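Local coordinates for protein soluble epoxide hydrolase (PDB 4INZ) that is a soluble enzyme of the alpha/beta hydrolase fold, built on a central, mostly parallel beta sheet with helices packed around it, at residues N254-F259 with A282-Q287; L110-W115 with Q132-F137; Y143-E148 with P261-G266. The protein carries 1 engineered substitution. One frame throughout, in Å; residues are numbered along the deposited sequence. Where two conformers were deposited one is given.

Contact 1 (N254-F259 with A282-Q287); sequences NQDPTF and ASHAPQ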
ATOM      1  N   ASN A 254      12.000  -4.329  -9.514  1.00 20.10           N
ATOM      2  CA  ASN A 254      13.252  -3.577  -9.573  1.00 24.31           C
ATOM      3  C   ASN A 254      13.188  -2.255 -10.338  1.00 26.35           C
ATOM      4  O   ASN A 254      13.990  -1.351 -10.080  1.00 29.29           O
ATOM      5  CB  ASN A 254      14.386  -4.441 -10.139  1.00 26.54           C
ATOM      6  CG  ASN A 254      14.903  -5.445  -9.139  1.00 29.10           C
ATOM      7  OD1 ASN A 254      14.630  -5.334  -7.945  1.00 27.83           O
ATOM      8  ND2 ASN A 254      15.667  -6.431  -9.618  1.00 32.39           N
ATOM      9  N   GLN A 255      12.261  -2.146 -11.287  1.00 24.30           N
ATOM     10  CA  GLN A 255      12.227  -0.977 -12.171  1.00 25.72           C
ATOM     11  C   GLN A 255      11.433   0.194 -11.591  1.00 25.96           C
ATOM     12  O   GLN A 255      11.289   1.239 -12.235  1.00 28.05           O
ATOM     13  CB  GLN A 255      11.675  -1.355 -13.548  1.00 27.20           C
ATOM     14  CG  GLN A 255      12.440  -2.462 -14.240  1.00 33.48           C
ATOM     15  CD  GLN A 255      11.674  -3.027 -15.422  1.00 43.42           C
ATOM     16  OE1 GLN A 255      10.442  -2.972 -15.463  1.00 47.89           O
ATOM     17  NE2 GLN A 255      12.400  -3.575 -16.390  1.00 45.90           N
ATOM     18  N   ASP A 256      10.927   0.019 -10.373  1.00 24.36           N
ATOM     19  CA  ASP A 256      10.144   1.054  -9.704  1.00 24.23           C
ATOM     20  C   ASP A 256      10.888   2.389  -9.654  1.00 24.62           C
ATOM     21  O   ASP A 256      11.956   2.475  -9.063  1.00 26.24           O
ATOM     22  CB  ASP A 256       9.841   0.599  -8.283  1.00 20.80           C
ATOM     23  CG  ASP A 256       8.845   1.491  -7.579  1.00 23.23           C
ATOM     24  OD1 ASP A 256       8.440   2.536  -8.137  1.00 28.83           O
ATOM     25  OD2 ASP A 256       8.479   1.146  -6.445  1.00 21.57           O
ATOM     26  N   PRO A 257      10.314   3.442 -10.253  1.00 24.56           N
ATOM     27  CA  PRO A 257      10.968   4.757 -10.227  1.00 28.29           C
ATOM     28  C   PRO A 257      10.770   5.514  -8.912  1.00 29.82           C
ATOM     29  O   PRO A 257      11.428   6.532  -8.694  1.00 31.73           O
ATOM     30  CB  PRO A 257      10.266   5.510 -11.358  1.00 30.51           C
ATOM     31  CG  PRO A 257       8.895   4.912 -11.394  1.00 27.98           C
ATOM     32  CD  PRO A 257       9.090   3.447 -11.077  1.00 25.07           C
ATOM     33  N   THR A 258       9.893   5.022  -8.043  1.00 28.38           N
ATOM     34  CA  THR A 258       9.549   5.723  -6.807  0.59 27.67           C
ATOM     35  C   THR A 258      10.309   5.206  -5.587  1.00 26.22           C
ATOM     36  O   THR A 258      10.592   5.952  -4.654  1.00 27.81           O
ATOM     37  CB  THR A 258       8.042   5.612  -6.529  0.59 29.88           C
ATOM     38  OG1 THR A 258       7.313   6.165  -7.631  0.59 34.02           O
ATOM     39  CG2 THR A 258       7.681   6.359  -5.262  0.59 28.86           C
ATOM     40  N   PHE A 259      10.615   3.916  -5.584  1.00 26.10           N
ATOM     41  CA  PHE A 259      11.376   3.322  -4.482  1.00 25.86           C
ATOM     42  C   PHE A 259      12.603   2.593  -5.021  1.00 25.25           C
ATOM     43  O   PHE A 259      12.487   1.656  -5.810  1.00 27.38           O
ATOM     44  CB  PHE A 259      10.499   2.384  -3.642  1.00 27.08           C
ATOM     45  CG  PHE A 259       9.366   3.082  -2.949  1.00 26.58           C
ATOM     46  CD1 PHE A 259       9.558   3.705  -1.725  1.00 26.97           C
ATOM     47  CD2 PHE A 259       8.109   3.132  -3.529  1.00 28.17           C
ATOM     48  CE1 PHE A 259       8.513   4.363  -1.094  1.00 27.13           C
ATOM     49  CE2 PHE A 259       7.062   3.786  -2.898  1.00 28.12           C
ATOM     50  CZ  PHE A 259       7.266   4.407  -1.679  1.00 27.53           C
ATOM     51  N   ALA A 282       9.528  -6.037 -13.577  1.00 22.87           N
ATOM     52  CA  ALA A 282       8.369  -5.337 -13.037  1.00 20.30           C
ATOM     53  C   ALA A 282       8.769  -4.019 -12.412  1.00 20.88           C
ATOM     54  O   ALA A 282       9.886  -3.860 -11.908  1.00 23.36           O
ATOM     55  CB  ALA A 282       7.646  -6.182 -12.032  1.00 18.97           C
ATOM     56  N   SER A 283       7.832  -3.083 -12.433  1.00 18.87           N
ATOM     57  CA  SER A 283       8.056  -1.756 -11.897  1.00 19.02           C
ATOM     58  C   SER A 283       7.343  -1.640 -10.553  1.00 18.71           C
ATOM     59  O   SER A 283       7.455  -2.525  -9.709  1.00 19.79           O
ATOM     60  CB  SER A 283       7.557  -0.703 -12.890  1.00 21.73           C
ATOM     61  OG  SER A 283       7.924   0.607 -12.486  1.00 25.19           O
ATOM     62  N   HIS A 284       6.591  -0.565 -10.366  1.00 20.17           N
ATOM     63  CA  HIS A 284       6.035  -0.217  -9.056  1.00 19.95           C
ATOM     64  C   HIS A 284       5.032  -1.214  -8.462  1.00 17.30           C
ATOM     65  O   HIS A 284       4.878  -1.303  -7.233  1.00 18.15           O
ATOM     66  CB  HIS A 284       5.369   1.164  -9.136  1.00 22.35           C
ATOM     67  CG  HIS A 284       4.827   1.652  -7.830  1.00 23.56           C
ATOM     68  ND1 HIS A 284       5.634   1.958  -6.756  1.00 24.87           N
ATOM     69  CD2 HIS A 284       3.555   1.898  -7.429  1.00 22.93           C
ATOM     70  CE1 HIS A 284       4.883   2.366  -5.747  1.00 25.09           C
ATOM     71  NE2 HIS A 284       3.618   2.342  -6.130  1.00 24.68           N
ATOM     72  N   ALA A 285       4.327  -1.937  -9.320  1.00 17.20           N
ATOM     73  CA  ALA A 285       3.192  -2.749  -8.863  1.00 16.76           C
ATOM     74  C   ALA A 285       3.216  -4.175  -9.416  1.00 16.38           C
ATOM     75  O   ALA A 285       2.391  -4.549 -10.261  1.00 15.26           O
ATOM     76  CB  ALA A 285       1.883  -2.067  -9.215  1.00 19.24           C
ATOM     77  N   PRO A 286       4.155  -4.988  -8.920  1.00 16.67           N
ATOM     78  CA  PRO A 286       4.321  -6.360  -9.409  1.00 16.39           C
ATOM     79  C   PRO A 286       3.027  -7.160  -9.343  1.00 15.90           C
ATOM     80  O   PRO A 286       2.810  -8.023 -10.182  1.00 15.94           O
ATOM     81  CB  PRO A 286       5.331  -6.960  -8.429  1.00 17.66           C
ATOM     82  CG  PRO A 286       6.109  -5.786  -7.914  1.00 18.36           C
ATOM     83  CD  PRO A 286       5.099  -4.660  -7.838  1.00 18.30           C
ATOM     84  N   GLN A 287       2.185  -6.887  -8.355  1.00 15.39           N
ATOM     85  CA  GLN A 287       1.033  -7.746  -8.130  1.00 15.44           C
ATOM     86  C   GLN A 287       0.109  -7.843  -9.346  1.00 17.06           C
ATOM     87  O   GLN A 287      -0.485  -8.899  -9.576  1.00 17.20           O
ATOM     88  CB  GLN A 287       0.273  -7.367  -6.847  1.00 14.75           C
ATOM     89  CG  GLN A 287      -0.465  -6.031  -6.875  1.00 16.42           C
ATOM     90  CD  GLN A 287       0.396  -4.868  -6.421  1.00 19.26           C
ATOM     91  OE1 GLN A 287       1.581  -4.795  -6.751  1.00 19.84           O
ATOM     92  NE2 GLN A 287      -0.197  -3.954  -5.644  1.00 18.33           N
TER
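A carboxylate and an imidazole carry the polar side of this meeting of two loops. His284 ND1 donates to Asp256 OD2 over 3.0 Å in a nearly straight bond (161°). Both side chains leave with CG anti to the backbone N and run side by side. Their planes stand 66° apart, so OD2 lies at the edge of the imidazole while the N-H arrives above the carboxylate plane. The other oxygen, Asp256 OD1, takes the N-H of Thr258 over 2.9 Å. This Asx turn fixes the carboxylate against its own loop.

The two loops follow strands 248-253 and 274-279, which are neighbours in the sheet. In alpha/beta hydrolases such loops usually carry the acid and the histidine, and this His-carboxylate bond is consistent with that scheme.

Nearer the strand ends the bonds fall on backbone carbonyls. Gln255 N donates to Ala282 O at 3.0 Å, and the Gln255 side chain runs on past that carbonyl. Ser283 OG, which also has Pro257 CD 3.4 Å away, adds a weak bond to Gln255 O, 3.4 Å long. Glu289 accepts from the backbone N of both Ser283 and Ala285, the latter at the N-cap of the short helix.

Apolar contact is slighter. Phe259 CE2 meets His284 CE1 edge to edge at 3.9 Å, the side chains crossing obliquely.

Contact 2 (L110-W115 with Q132-F137); sequences LVVHDW and QKLIAF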
ATOM      1  N   LEU A 110      -1.281 -10.285   6.154  1.00 20.70           N
ATOM      2  CA  LEU A 110      -1.414  -8.910   5.680  1.00 19.38           C
ATOM      3  C   LEU A 110      -0.566  -8.684   4.424  1.00 18.80           C
ATOM      4  O   LEU A 110       0.646  -8.923   4.428  1.00 21.70           O
ATOM      5  CB  LEU A 110      -0.994  -7.936   6.784  1.00 19.35           C
ATOM      6  CG  LEU A 110      -1.347  -6.465   6.567  1.00 21.32           C
ATOM      7  CD1 LEU A 110      -2.856  -6.297   6.498  1.00 23.08           C
ATOM      8  CD2 LEU A 110      -0.756  -5.596   7.679  1.00 21.87           C
ATOM      9  N   VAL A 111      -1.207  -8.223   3.351  1.00 17.62           N
ATOM     10  CA  VAL A 111      -0.542  -8.048   2.052  1.00 16.77           C
ATOM     11  C   VAL A 111      -0.621  -6.577   1.654  1.00 16.98           C
ATOM     12  O   VAL A 111      -1.711  -6.016   1.575  1.00 19.42           O
ATOM     13  CB  VAL A 111      -1.228  -8.907   0.976  1.00 17.57           C
ATOM     14  CG1 VAL A 111      -0.427  -8.878  -0.337  1.00 17.76           C
ATOM     15  CG2 VAL A 111      -1.387 -10.326   1.481  1.00 18.89           C
ATOM     16  N   VAL A 112       0.523  -5.945   1.415  1.00 15.24           N
ATOM     17  CA  VAL A 112       0.547  -4.480   1.387  1.00 16.89           C
ATOM     18  C   VAL A 112       1.407  -3.899   0.272  1.00 17.06           C
ATOM     19  O   VAL A 112       2.352  -4.539  -0.182  1.00 17.66           O
ATOM     20  CB  VAL A 112       1.028  -3.913   2.745  1.00 18.19           C
ATOM     21  CG1 VAL A 112       0.129  -4.415   3.879  1.00 18.89           C
ATOM     22  CG2 VAL A 112       2.477  -4.303   3.007  1.00 18.63           C
ATOM     23  N   HIS A 113       1.084  -2.673  -0.141  1.00 16.00           N
ATOM     24  CA  HIS A 113       1.744  -2.019  -1.272  1.00 16.96           C
ATOM     25  C   HIS A 113       1.682  -0.497  -1.095  1.00 18.32           C
ATOM     26  O   HIS A 113       0.640   0.039  -0.716  1.00 18.96           O
ATOM     27  CB  HIS A 113       1.027  -2.437  -2.566  1.00 16.49           C
ATOM     28  CG  HIS A 113       1.497  -1.741  -3.803  1.00 17.10           C
ATOM     29  ND1 HIS A 113       2.809  -1.780  -4.242  1.00 20.04           N
ATOM     30  CD2 HIS A 113       0.811  -1.036  -4.735  1.00 14.49           C
ATOM     31  CE1 HIS A 113       2.910  -1.107  -5.375  1.00 16.89           C
ATOM     32  NE2 HIS A 113       1.713  -0.642  -5.692  1.00 22.03           N
ATOM     33  N   ASP A 114       2.802   0.182  -1.336  1.00 18.85           N
ATOM     34  CA  ASP A 114       2.843   1.650  -1.418  1.00 21.25           C
ATOM     35  C   ASP A 114       2.355   2.280  -0.100  1.00 20.36           C
ATOM     36  O   ASP A 114       2.874   1.932   0.963  1.00 20.66           O
ATOM     37  CB  ASP A 114       2.051   2.129  -2.651  1.00 21.60           C
ATOM     38  CG  ASP A 114       2.270   3.600  -2.973  1.00 24.31           C
ATOM     39  OD1 ASP A 114       3.273   3.930  -3.656  1.00 28.60           O
ATOM     40  OD2 ASP A 114       1.433   4.426  -2.560  1.00 21.92           O
ATOM     41  N   TRP A 115       1.366   3.177  -0.139  1.00 20.12           N
ATOM     42  CA  TRP A 115       0.828   3.723   1.113  1.00 19.71           C
ATOM     43  C   TRP A 115       0.319   2.603   2.019  1.00 18.51           C
ATOM     44  O   TRP A 115       0.434   2.679   3.243  1.00 20.90           O
ATOM     45  CB  TRP A 115      -0.288   4.762   0.872  1.00 18.99           C
ATOM     46  CG  TRP A 115       0.156   6.169   1.163  1.00 19.57           C
ATOM     47  CD1 TRP A 115       0.424   7.153   0.254  1.00 21.58           C
ATOM     48  CD2 TRP A 115       0.415   6.736   2.453  1.00 21.68           C
ATOM     49  NE1 TRP A 115       0.826   8.300   0.899  1.00 21.65           N
ATOM     50  CE2 TRP A 115       0.832   8.070   2.249  1.00 23.00           C
ATOM     51  CE3 TRP A 115       0.331   6.247   3.762  1.00 22.42           C
ATOM     52  CZ2 TRP A 115       1.170   8.918   3.306  1.00 23.72           C
ATOM     53  CZ3 TRP A 115       0.661   7.095   4.813  1.00 26.11           C
ATOM     54  CH2 TRP A 115       1.077   8.412   4.576  1.00 26.47           C
ATOM     55  N   GLN A 132      -0.234 -12.666  11.273  1.00 28.64           N
ATOM     56  CA  GLN A 132       0.393 -13.983  11.201  1.00 28.06           C
ATOM     57  C   GLN A 132       1.632 -13.945  10.316  1.00 28.18           C
ATOM     58  O   GLN A 132       2.702 -14.444  10.682  1.00 28.46           O
ATOM     59  CB  GLN A 132      -0.588 -15.006  10.638  1.00 29.55           C
ATOM     60  CG  GLN A 132      -1.884 -15.118  11.412  1.00 33.59           C
ATOM     61  CD  GLN A 132      -2.903 -15.961  10.684  1.00 39.78           C
ATOM     62  OE1 GLN A 132      -3.989 -16.223  11.195  1.00 44.31           O
ATOM     63  NE2 GLN A 132      -2.556 -16.392   9.475  1.00 42.15           N
ATOM     64  N   LYS A 133       1.466 -13.366   9.135  1.00 25.61           N
ATOM     65  CA  LYS A 133       2.554 -13.212   8.184  1.00 26.13           C
ATOM     66  C   LYS A 133       2.314 -11.931   7.409  1.00 24.68           C
ATOM     67  O   LYS A 133       1.164 -11.524   7.211  1.00 23.60           O
ATOM     68  CB  LYS A 133       2.601 -14.386   7.202  1.00 27.36           C
ATOM     69  CG  LYS A 133       2.871 -15.751   7.818  1.00 29.88           C
ATOM     70  CD  LYS A 133       3.105 -16.774   6.715  1.00 33.02           C
ATOM     71  CE  LYS A 133       3.556 -18.107   7.268  1.00 38.19           C
ATOM     72  NZ  LYS A 133       2.450 -18.790   7.954  1.00 41.11           N
ATOM     73  N   LEU A 134       3.399 -11.308   6.964  1.00 23.45           N
ATOM     74  CA  LEU A 134       3.325 -10.070   6.201  1.00 21.57           C
ATOM     75  C   LEU A 134       3.930 -10.265   4.819  1.00 21.11           C
ATOM     76  O   LEU A 134       5.044 -10.783   4.692  1.00 20.23           O
ATOM     77  CB  LEU A 134       4.071  -8.952   6.933  1.00 20.39           C
ATOM     78  CG  LEU A 134       4.163  -7.613   6.205  1.00 19.72           C
ATOM     79  CD1 LEU A 134       2.785  -6.968   6.117  1.00 20.18           C
ATOM     80  CD2 LEU A 134       5.162  -6.680   6.913  1.00 21.87           C
ATOM     81  N   ILE A 135       3.189  -9.859   3.788  1.00 18.22           N
ATOM     82  CA  ILE A 135       3.706  -9.863   2.429  1.00 16.62           C
ATOM     83  C   ILE A 135       3.715  -8.425   1.942  1.00 17.62           C
ATOM     84  O   ILE A 135       2.658  -7.800   1.811  1.00 18.71           O
ATOM     85  CB  ILE A 135       2.840 -10.723   1.494  1.00 16.16           C
ATOM     86  CG1 ILE A 135       2.754 -12.157   2.026  1.00 18.59           C
ATOM     87  CG2 ILE A 135       3.398 -10.690   0.072  1.00 17.13           C
ATOM     88  CD1 ILE A 135       1.891 -13.085   1.180  1.00 18.16           C
ATOM     89  N   ALA A 136       4.911  -7.891   1.709  1.00 17.10           N
ATOM     90  CA  ALA A 136       5.052  -6.486   1.349  1.00 15.38           C
ATOM     91  C   ALA A 136       5.601  -6.321  -0.061  1.00 16.97           C
ATOM     92  O   ALA A 136       6.631  -6.905  -0.402  1.00 18.41           O
ATOM     93  CB  ALA A 136       5.960  -5.787   2.341  1.00 18.89           C
ATOM     94  N   PHE A 137       4.908  -5.514  -0.865  1.00 17.09           N
ATOM     95  CA  PHE A 137       5.375  -5.127  -2.198  1.00 16.59           C
ATOM     96  C   PHE A 137       6.061  -3.759  -2.129  1.00 18.31           C
ATOM     97  O   PHE A 137       6.251  -3.212  -1.045  1.00 19.48           O
ATOM     98  CB  PHE A 137       4.196  -5.099  -3.194  1.00 16.40           C
ATOM     99  CG  PHE A 137       3.601  -6.453  -3.455  1.00 14.15           C
ATOM    100  CD1 PHE A 137       3.950  -7.171  -4.598  1.00 16.17           C
ATOM    101  CD2 PHE A 137       2.700  -7.021  -2.556  1.00 16.45           C
ATOM    102  CE1 PHE A 137       3.407  -8.436  -4.840  1.00 18.10           C
ATOM    103  CE2 PHE A 137       2.162  -8.288  -2.785  1.00 17.04           C
ATOM    104  CZ  PHE A 137       2.510  -8.995  -3.928  1.00 17.26           C
TER
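Strands 110-112 and 133-137 run parallel, their axes 4.8 Å apart at closest and 9° out of line, joined by four backbone hydrogen bonds: Leu110 N to Lys133 O, Ile135 N to Leu110 O, Val112 N to Ile135 O and Phe137 N to Val112 O. All four donors arrive nearly along the C=O axes; Ile135 N to Leu110 O and Phe137 N to Val112 O are both 2.8 Å long.

On one face, Leu110 and Leu134 lie side by side, each with CG anti to the backbone N. Leu134 CD1 leans back over the neighbouring strand, reaching 3.4 Å from Leu110 O and 4.0 Å from Leu110 CB. Further along, Val112 CG2, between the backbone N and the carbonyl carbon, touches Ala136 CB at 3.8 Å. Helix 115-126 covers this face through Ala117, Trp121 and Phe123, and the two strands with that helix form a beta-alpha-beta unit of the alpha/beta hydrolase sheet. Strand 110-112 passes into its helix through a sharp turn at Asp114, whose positive phi (59°) matches the nucleophile elbow of this fold.

Val111 and Ile135 occupy the other face, the latter under Met298 and Phe301 of helix 291-303. The Phe137 side chain runs alongside Val111, presenting its ring edge. Ring atom CE2 meets Val111 CG1 at 3.6 Å, and ring atom CD2 comes 3.5 Å from Val112 O.

Contact 3 (Y143-E148 with P261-G266); sequences YTFMRE and PENLDG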
ATOM      1  N   TYR A 143      12.101   1.807   8.688  1.00 26.92           N
ATOM      2  CA  TYR A 143      13.456   2.215   9.062  1.00 27.82           C
ATOM      3  C   TYR A 143      14.379   2.420   7.868  1.00 27.87           C
ATOM      4  O   TYR A 143      15.068   3.439   7.786  1.00 27.51           O
ATOM      5  CB  TYR A 143      14.074   1.235  10.065  1.00 28.39           C
ATOM      6  CG  TYR A 143      13.436   1.297  11.436  1.00 29.54           C
ATOM      7  CD1 TYR A 143      12.349   0.492  11.755  1.00 29.13           C
ATOM      8  CD2 TYR A 143      13.911   2.178  12.407  1.00 29.18           C
ATOM      9  CE1 TYR A 143      11.756   0.551  13.001  1.00 30.12           C
ATOM     10  CE2 TYR A 143      13.327   2.243  13.658  1.00 30.13           C
ATOM     11  CZ  TYR A 143      12.250   1.429  13.951  1.00 30.97           C
ATOM     12  OH  TYR A 143      11.667   1.489  15.196  1.00 33.08           O
ATOM     13  N   THR A 144      14.404   1.466   6.942  1.00 27.47           N
ATOM     14  CA  THR A 144      15.290   1.607   5.797  1.00 26.66           C
ATOM     15  C   THR A 144      14.901   2.794   4.920  1.00 26.06           C
ATOM     16  O   THR A 144      15.762   3.408   4.294  1.00 28.79           O
ATOM     17  CB  THR A 144      15.400   0.315   4.946  1.00 26.24           C
ATOM     18  OG1 THR A 144      14.136   0.013   4.338  1.00 26.56           O
ATOM     19  CG2 THR A 144      15.869  -0.863   5.804  1.00 26.39           C
ATOM     20  N   PHE A 145      13.611   3.129   4.876  1.00 24.96           N
ATOM     21  CA  PHE A 145      13.189   4.247   4.038  1.00 24.62           C
ATOM     22  C   PHE A 145      13.775   5.570   4.511  1.00 25.94           C
ATOM     23  O   PHE A 145      14.221   6.387   3.703  1.00 25.54           O
ATOM     24  CB  PHE A 145      11.667   4.366   3.955  1.00 26.08           C
ATOM     25  CG  PHE A 145      11.210   5.451   3.027  1.00 27.33           C
ATOM     26  CD1 PHE A 145      11.512   5.390   1.672  1.00 27.27           C
ATOM     27  CD2 PHE A 145      10.486   6.535   3.499  1.00 27.68           C
ATOM     28  CE1 PHE A 145      11.093   6.384   0.808  1.00 27.40           C
ATOM     29  CE2 PHE A 145      10.066   7.532   2.635  1.00 29.73           C
ATOM     30  CZ  PHE A 145      10.375   7.457   1.291  1.00 29.41           C
ATOM     31  N   MET A 146      13.761   5.794   5.820  1.00 26.33           N
ATOM     32  CA  MET A 146      14.364   7.004   6.370  1.00 27.94           C
ATOM     33  C   MET A 146      15.869   7.017   6.101  1.00 28.77           C
ATOM     34  O   MET A 146      16.444   8.055   5.782  1.00 28.44           O
ATOM     35  CB  MET A 146      14.081   7.119   7.865  1.00 28.38           C
ATOM     36  CG  MET A 146      12.605   7.255   8.183  1.00 30.76           C
ATOM     37  SD  MET A 146      11.834   8.724   7.456  1.00 29.72           S
ATOM     38  CE  MET A 146      12.562  10.029   8.466  1.00 30.48           C
ATOM     39  N   ARG A 147      16.501   5.855   6.216  1.00 27.19           N
ATOM     40  CA  ARG A 147      17.921   5.746   5.910  1.00 28.33           C
ATOM     41  C   ARG A 147      18.215   6.206   4.477  1.00 29.34           C
ATOM     42  O   ARG A 147      19.168   6.941   4.230  1.00 29.21           O
ATOM     43  CB  ARG A 147      18.394   4.308   6.109  1.00 28.57           C
ATOM     44  CG  ARG A 147      19.893   4.099   5.949  1.00 29.05           C
ATOM     45  CD  ARG A 147      20.207   2.618   5.875  1.00 27.99           C
ATOM     46  NE  ARG A 147      19.539   1.994   4.738  1.00 29.31           N
ATOM     47  CZ  ARG A 147      19.312   0.690   4.618  1.00 30.57           C
ATOM     48  NH1 ARG A 147      19.690  -0.145   5.578  1.00 32.59           N
ATOM     49  NH2 ARG A 147      18.694   0.220   3.537  1.00 29.35           N
ATOM     50  N   GLU A 148      17.395   5.770   3.528  1.00 29.77           N
ATOM     51  CA  GLU A 148      17.619   6.124   2.130  1.00 28.30           C
ATOM     52  C   GLU A 148      17.289   7.590   1.837  1.00 28.71           C
ATOM     53  O   GLU A 148      17.985   8.240   1.057  1.00 28.30           O
ATOM     54  CB  GLU A 148      16.853   5.183   1.197  1.00 26.83           C
ATOM     55  CG  GLU A 148      17.211   3.715   1.402  1.00 29.22           C
ATOM     56  CD  GLU A 148      18.703   3.436   1.209  1.00 31.60           C
ATOM     57  OE1 GLU A 148      19.296   3.972   0.248  1.00 30.76           O
ATOM     58  OE2 GLU A 148      19.282   2.679   2.021  1.00 32.76           O
ATOM     59  N   PRO A 261      16.160   0.352  -5.172  1.00 26.68           N
ATOM     60  CA  PRO A 261      16.463  -0.996  -4.683  1.00 25.47           C
ATOM     61  C   PRO A 261      17.133  -1.002  -3.311  1.00 25.33           C
ATOM     62  O   PRO A 261      16.974  -1.977  -2.574  1.00 24.34           O
ATOM     63  CB  PRO A 261      17.436  -1.540  -5.742  1.00 28.61           C
ATOM     64  CG  PRO A 261      17.128  -0.769  -6.969  1.00 30.73           C
ATOM     65  CD  PRO A 261      16.742   0.603  -6.502  1.00 29.04           C
ATOM     66  N   GLU A 262      17.872   0.056  -2.973  1.00 25.71           N
ATOM     67  CA  GLU A 262      18.618   0.090  -1.710  1.00 25.81           C
ATOM     68  C   GLU A 262      17.718   0.071  -0.472  1.00 24.87           C
ATOM     69  O   GLU A 262      18.197  -0.138   0.643  1.00 25.92           O
ATOM     70  CB  GLU A 262      19.569   1.289  -1.656  1.00 27.15           C
ATOM     71  CG  GLU A 262      20.751   1.197  -2.612  1.00 30.08           C
ATOM     72  CD  GLU A 262      20.384   1.561  -4.038  1.00 32.97           C
ATOM     73  OE1 GLU A 262      19.300   2.147  -4.247  1.00 32.89           O
ATOM     74  OE2 GLU A 262      21.177   1.257  -4.953  1.00 37.50           O
ATOM     75  N   ASN A 263      16.419   0.291  -0.664  1.00 23.52           N
ATOM     76  CA  ASN A 263      15.476   0.184   0.443  1.00 22.42           C
ATOM     77  C   ASN A 263      15.530  -1.201   1.071  1.00 23.13           C
ATOM     78  O   ASN A 263      15.146  -1.384   2.223  1.00 24.01           O
ATOM     79  CB  ASN A 263      14.052   0.503  -0.026  1.00 22.99           C
ATOM     80  CG  ASN A 263      13.815   1.984  -0.169  1.00 24.06           C
ATOM     81  OD1 ASN A 263      13.542   2.669   0.811  1.00 26.23           O
ATOM     82  ND2 ASN A 263      13.935   2.494  -1.390  1.00 23.93           N
ATOM     83  N   LEU A 264      16.023  -2.173   0.307  1.00 22.89           N
ATOM     84  CA  LEU A 264      16.054  -3.554   0.767  1.00 22.54           C
ATOM     85  C   LEU A 264      17.375  -3.934   1.423  1.00 25.79           C
ATOM     86  O   LEU A 264      17.473  -4.986   2.056  1.00 26.82           O
ATOM     87  CB  LEU A 264      15.779  -4.500  -0.398  1.00 24.46           C
ATOM     88  CG  LEU A 264      14.403  -4.266  -1.024  1.00 28.65           C
ATOM     89  CD1 LEU A 264      14.136  -5.325  -2.068  1.00 31.42           C
ATOM     90  CD2 LEU A 264      13.346  -4.297   0.064  1.00 30.74           C
ATOM     91  N   ASP A 265      18.384  -3.083   1.265  1.00 27.01           N
ATOM     92  CA  ASP A 265      19.692  -3.339   1.861  1.00 27.52           C
ATOM     93  C   ASP A 265      19.597  -3.462   3.380  1.00 29.18           C
ATOM     94  O   ASP A 265      19.099  -2.556   4.058  1.00 27.90           O
ATOM     95  CB  ASP A 265      20.685  -2.228   1.503  1.00 29.33           C
ATOM     96  CG  ASP A 265      21.011  -2.178   0.019  1.00 30.23           C
ATOM     97  OD1 ASP A 265      20.694  -3.146  -0.703  1.00 31.20           O
ATOM     98  OD2 ASP A 265      21.599  -1.166  -0.422  1.00 29.87           O
ATOM     99  N   GLY A 266      20.076  -4.583   3.910  1.00 30.18           N
ATOM    100  CA  GLY A 266      20.151  -4.786   5.344  1.00 30.84           C
ATOM    101  C   GLY A 266      18.805  -4.810   6.045  1.00 31.25           C
ATOM    102  O   GLY A 266      18.723  -4.617   7.259  1.00 31.62           O
TER
HETATM  103  O   HOH W   1      12.232   1.119   2.703  1.00 23.61           O
HETATM  104  O   HOH W   2      22.023   1.082   1.250  1.00 51.59           O
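The guanidinium of Arg147 has Thr144 CB over one face, 3.6 Å above the plane and offset toward the rim, while the Asp265 carbonyl and the Glu148 carboxylate meet it at the edge. The ring of Phe145 likewise offers an edge: Asn263 OD1 lies in its plane, 3.5 Å from Phe145 CD1, with ring and amide only 20° apart.

Arg147 grips two oxygens. End-on, NH1 and NH2 both donate to Asp265 O at 2.9 Å, NH2 on a lone pair and NH1 from above the carbonyl plane. Side-on, NE and NH2 converge on Glu148 OE2, which receives them on its anti lone pair; the NE bond of this salt bridge is 2.8 Å long. A bend at chi3 (60°) turns the otherwise extended arginine chain. Held along its NE/NH2 and NH1/NH2 edges, the guanidinium has its rotation largely fixed.

In this alpha/beta hydrolase fold, helix 142-151 opens the largely helical insertion between sheet strands 131-137 and 248-253, consistent with the lid of the family, and packs on the excursion after strand 248-253, whose residues 261-264 form a 3-10 turn.

Beside the arginine, Thr144 OG1 donates to a lone pair of Asn263 O at 2.7 Å. One water donates to both Thr144 OG1 and Asn263 OD1; the amide nitrogen of Asn263 turns back to Met260 O. Another water donates to Asp265 OD2 at 2.8 Å and, over a longer 3.3 Å, to Glu148 OE2. Glu148 OE1 and Glu262 OE1, 4.9 Å apart, share Asn152 ND2 as donor, which probably eases the repulsion between these carboxylates.

How the contacts relate
His284 of contact 1 reaches contact 2 at the turn beyond strand 110-112, where its NE2 lies 3.0 Å from Asp114 OD1. The succession Asp114, His284, Asp256 is consistent with the nucleophile-histidine-acid triad of alpha/beta hydrolases and probably marks the active site. Contact 3 also meets contact 1: Phe145 CE1 packs at 3.8 Å on Phe259 CE1, and each side chain comes, at nearest atoms, within about 4 Å of a bound PEG, probably from the crystallisation liquor. Contacts 2 and 3 do not touch, their nearest atoms being about 7 Å apart. Contact 1 therefore bridges them, its centre about 15 Å from each of theirs.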